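Local coordinates for putative sugar ABC transport system, substrate-binding protein (Bordetella parapertussis, PDB 5IX8) that probably binds a carbohydrate between its two lobes and delivers it to a membrane ABC transporter for uptake, at residues S251-I256 with F289-T294. Numbering follows the deposited sequence.
Sequences SEPGVI and FNVPIT
Ser251 and Thr294 meet through their backbones where two chain segments pass between the lobes of the protein. The amide of Ser251 donates to the carbonyl oxygen of Thr294, with N to O 2.9 Å and an N-H...O angle of 161°. Where a regular antiparallel pair would have its return bond stands a water, which accepts from Thr294 N at 3.1 Å; its contact with Ser251 O is too short to be more than doubtful. The two side chains lie alongside each other, and the rotation of the threonine (chi1 59°), with OG1 set between its backbone N and carbonyl carbon, leaves Thr294 OG1 3.4 Å from Ser251 CB. The hydroxyls turn to other partners, Ser251 OG to Asp310 and Thr294 OG1 to His304. The two segments illustrate how a periplasmic binding protein of this type joins its lobes: strand 288-290 edges the parallel sheet of one lobe, strand 246-250 belongs to the sheet of the other, and 251-253 and 291-294 cross between them, running side by side in opposite directions, consistent with two of the hinge connections of this family. Further along, the contact becomes apolar. Val291 puts CG1 anti to its own amide nitrogen (chi1 179°), which brings that methyl to Pro253 CG at 3.6 Å, the valine and the proline ring passing side by side and pointing opposite ways. The same methyl reaches Ile256 CG2 at 4.1 Å, in the first turn of helix 254-270, while Met257 and Leu260 of that helix also touch Val291. Pro253, centre of an inverse gamma turn and N-cap of the helix, bends the chain from crossing segment into helix; its side chain also touches Gln120, whose NE2 donates to Val291 O.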
ATOM      1  N   SER A 251      -6.488  -0.610   7.277  1.00 13.65           N
ATOM      2  CA  SER A 251      -7.082  -0.031   6.066  1.00 14.56           C
ATOM      3  C   SER A 251      -5.987   0.631   5.234  1.00 15.30           C
ATOM      4  O   SER A 251      -5.187   1.392   5.768  1.00 18.16           O
ATOM      5  CB  SER A 251      -8.164   1.005   6.450  1.00 16.20           C
ATOM      6  OG  SER A 251      -8.584   1.819   5.347  1.00 17.83           O
ATOM      7  N   GLU A 252      -5.925   0.329   3.937  1.00 13.66           N
ATOM      8  CA  GLU A 252      -5.044   1.052   3.021  1.00 13.92           C
ATOM      9  C   GLU A 252      -5.914   1.740   1.980  1.00 15.23           C
ATOM     10  O   GLU A 252      -6.393   1.090   1.034  1.00 16.32           O
ATOM     11  CB  GLU A 252      -4.040   0.111   2.373  1.00 14.21           C
ATOM     12  CG  GLU A 252      -3.049  -0.407   3.419  1.00 17.44           C
ATOM     13  CD  GLU A 252      -1.888  -1.180   2.810  1.00 19.91           C
ATOM     14  OE1 GLU A 252      -1.094  -0.586   2.043  1.00 21.02           O
ATOM     15  OE2 GLU A 252      -1.773  -2.395   3.084  1.00 20.92           O
ATOM     16  N   PRO A 253      -6.202   3.004   2.148  1.00 16.47           N
ATOM     17  CA  PRO A 253      -7.219   3.680   1.320  1.00 16.59           C
ATOM     18  C   PRO A 253      -6.665   4.152  -0.025  1.00 15.32           C
ATOM     19  O   PRO A 253      -6.409   5.324  -0.254  1.00 14.58           O
ATOM     20  CB  PRO A 253      -7.644   4.848   2.214  1.00 19.13           C
ATOM     21  CG  PRO A 253      -6.433   5.168   2.965  1.00 19.13           C
ATOM     22  CD  PRO A 253      -5.761   3.850   3.265  1.00 18.56           C
ATOM     23  N   GLY A 254      -6.483   3.195  -0.943  1.00 14.02           N
ATOM     24  CA  GLY A 254      -5.875   3.509  -2.228  1.00 12.75           C
ATOM     25  C   GLY A 254      -6.686   4.533  -3.004  1.00 12.31           C
ATOM     26  O   GLY A 254      -6.126   5.354  -3.729  1.00 11.13           O
ATOM     27  N   VAL A 255      -8.021   4.451  -2.905  1.00 11.99           N
ATOM     28  CA  VAL A 255      -8.876   5.318  -3.708  1.00 11.20           C
ATOM     29  C   VAL A 255      -8.631   6.765  -3.326  1.00 10.16           C
ATOM     30  O   VAL A 255      -8.416   7.611  -4.190  1.00 11.59           O
ATOM     31  CB  VAL A 255     -10.358   4.948  -3.540  1.00 13.26           C
ATOM     32  CG1 VAL A 255     -11.245   6.000  -4.210  1.00 14.91           C
ATOM     33  CG2 VAL A 255     -10.645   3.568  -4.131  1.00 13.16           C
ATOM     34  N   ILE A 256      -8.606   7.069  -2.024  1.00 11.13           N
ATOM     35  CA  ILE A 256      -8.389   8.476  -1.661  1.00 11.44           C
ATOM     36  C   ILE A 256      -6.965   8.914  -2.032  1.00 11.27           C
ATOM     37  O   ILE A 256      -6.750  10.078  -2.416  1.00 11.56           O
ATOM     38  CB  ILE A 256      -8.745   8.765  -0.182  1.00 14.22           C
ATOM     39  CG1 ILE A 256      -8.849  10.291   0.014  1.00 16.13           C
ATOM     40  CG2 ILE A 256      -7.727   8.174   0.787  1.00 14.63           C
ATOM     41  CD1 ILE A 256      -9.413  10.740   1.331  1.00 16.24           C
ATOM     42  N   PHE A 289       2.475  13.279   1.444  1.00 11.06           N
ATOM     43  CA  PHE A 289       1.320  13.239   2.331  1.00 10.54           C
ATOM     44  C   PHE A 289       1.104  11.811   2.770  1.00 12.01           C
ATOM     45  O   PHE A 289       1.099  10.902   1.930  1.00 13.63           O
ATOM     46  CB  PHE A 289       0.048  13.751   1.646  1.00 10.92           C
ATOM     47  CG  PHE A 289      -1.159  13.751   2.554  1.00 11.61           C
ATOM     48  CD1 PHE A 289      -1.289  14.714   3.552  1.00 11.97           C
ATOM     49  CD2 PHE A 289      -2.152  12.775   2.421  1.00 11.94           C
ATOM     50  CE1 PHE A 289      -2.386  14.707   4.403  1.00 11.98           C
ATOM     51  CE2 PHE A 289      -3.247  12.746   3.279  1.00 12.74           C
ATOM     52  CZ  PHE A 289      -3.368  13.719   4.273  1.00 12.38           C
ATOM     53  N   ASN A 290       0.891  11.616   4.066  1.00 12.35           N
ATOM     54  CA  ASN A 290       0.551  10.297   4.595  1.00 12.18           C
ATOM     55  C   ASN A 290      -0.913  10.301   4.980  1.00 12.26           C
ATOM     56  O   ASN A 290      -1.300  11.062   5.867  1.00 14.61           O
ATOM     57  CB  ASN A 290       1.384   9.957   5.833  1.00 14.59           C
ATOM     58  CG  ASN A 290       2.835   9.562   5.500  1.00 16.27           C
ATOM     59  OD1 ASN A 290       3.092   8.864   4.540  1.00 15.34           O
ATOM     60  ND2 ASN A 290       3.780  10.024   6.310  1.00 20.83           N
ATOM     61  N   VAL A 291      -1.714   9.441   4.350  1.00 12.46           N
ATOM     62  CA  VAL A 291      -3.126   9.336   4.734  1.00 12.65           C
ATOM     63  C   VAL A 291      -3.207   8.728   6.128  1.00 13.95           C
ATOM     64  O   VAL A 291      -2.538   7.726   6.396  1.00 14.91           O
ATOM     65  CB  VAL A 291      -3.905   8.488   3.731  1.00 13.19           C
ATOM     66  CG1 VAL A 291      -5.367   8.384   4.191  1.00 15.33           C
ATOM     67  CG2 VAL A 291      -3.826   9.074   2.299  1.00 14.46           C
ATOM     68  N   PRO A 292      -4.004   9.272   7.039  1.00 16.81           N
ATOM     69  CA  PRO A 292      -4.049   8.698   8.389  1.00 18.31           C
ATOM     70  C   PRO A 292      -4.493   7.244   8.370  1.00 18.86           C
ATOM     71  O   PRO A 292      -5.250   6.804   7.499  1.00 20.05           O
ATOM     72  CB  PRO A 292      -5.054   9.593   9.125  1.00 19.17           C
ATOM     73  CG  PRO A 292      -4.913  10.922   8.453  1.00 20.11           C
ATOM     74  CD  PRO A 292      -4.582  10.631   6.994  1.00 18.36           C
ATOM     75  N   ILE A 293      -3.976   6.483   9.330  1.00 18.36           N
ATOM     76  CA  ILE A 293      -4.162   5.037   9.384  1.00 19.01           C
ATOM     77  C   ILE A 293      -5.333   4.711  10.295  1.00 19.69           C
ATOM     78  O   ILE A 293      -5.445   5.264  11.399  1.00 20.88           O
ATOM     79  CB  ILE A 293      -2.888   4.348   9.881  1.00 19.83           C
ATOM     80  CG1 ILE A 293      -1.787   4.549   8.843  1.00 20.66           C
ATOM     81  CG2 ILE A 293      -3.153   2.857  10.133  1.00 19.48           C
ATOM     82  CD1 ILE A 293      -0.428   4.426   9.430  1.00 21.83           C
ATOM     83  N   THR A 294      -6.202   3.821   9.833  1.00 19.33           N
ATOM     84  CA  THR A 294      -7.260   3.223  10.637  1.00 20.14           C
ATOM     85  C   THR A 294      -7.152   1.705  10.526  1.00 19.32           C
ATOM     86  O   THR A 294      -6.629   1.167   9.545  1.00 21.73           O
ATOM     87  CB  THR A 294      -8.665   3.690  10.190  1.00 23.26           C
ATOM     88  OG1 THR A 294      -8.867   3.336   8.828  1.00 26.07           O
ATOM     89  CG2 THR A 294      -8.782   5.169  10.267  1.00 23.26           C
TER
HETATM   90  O   HOH W   1      -5.617   3.579   6.776  1.00 23.58           O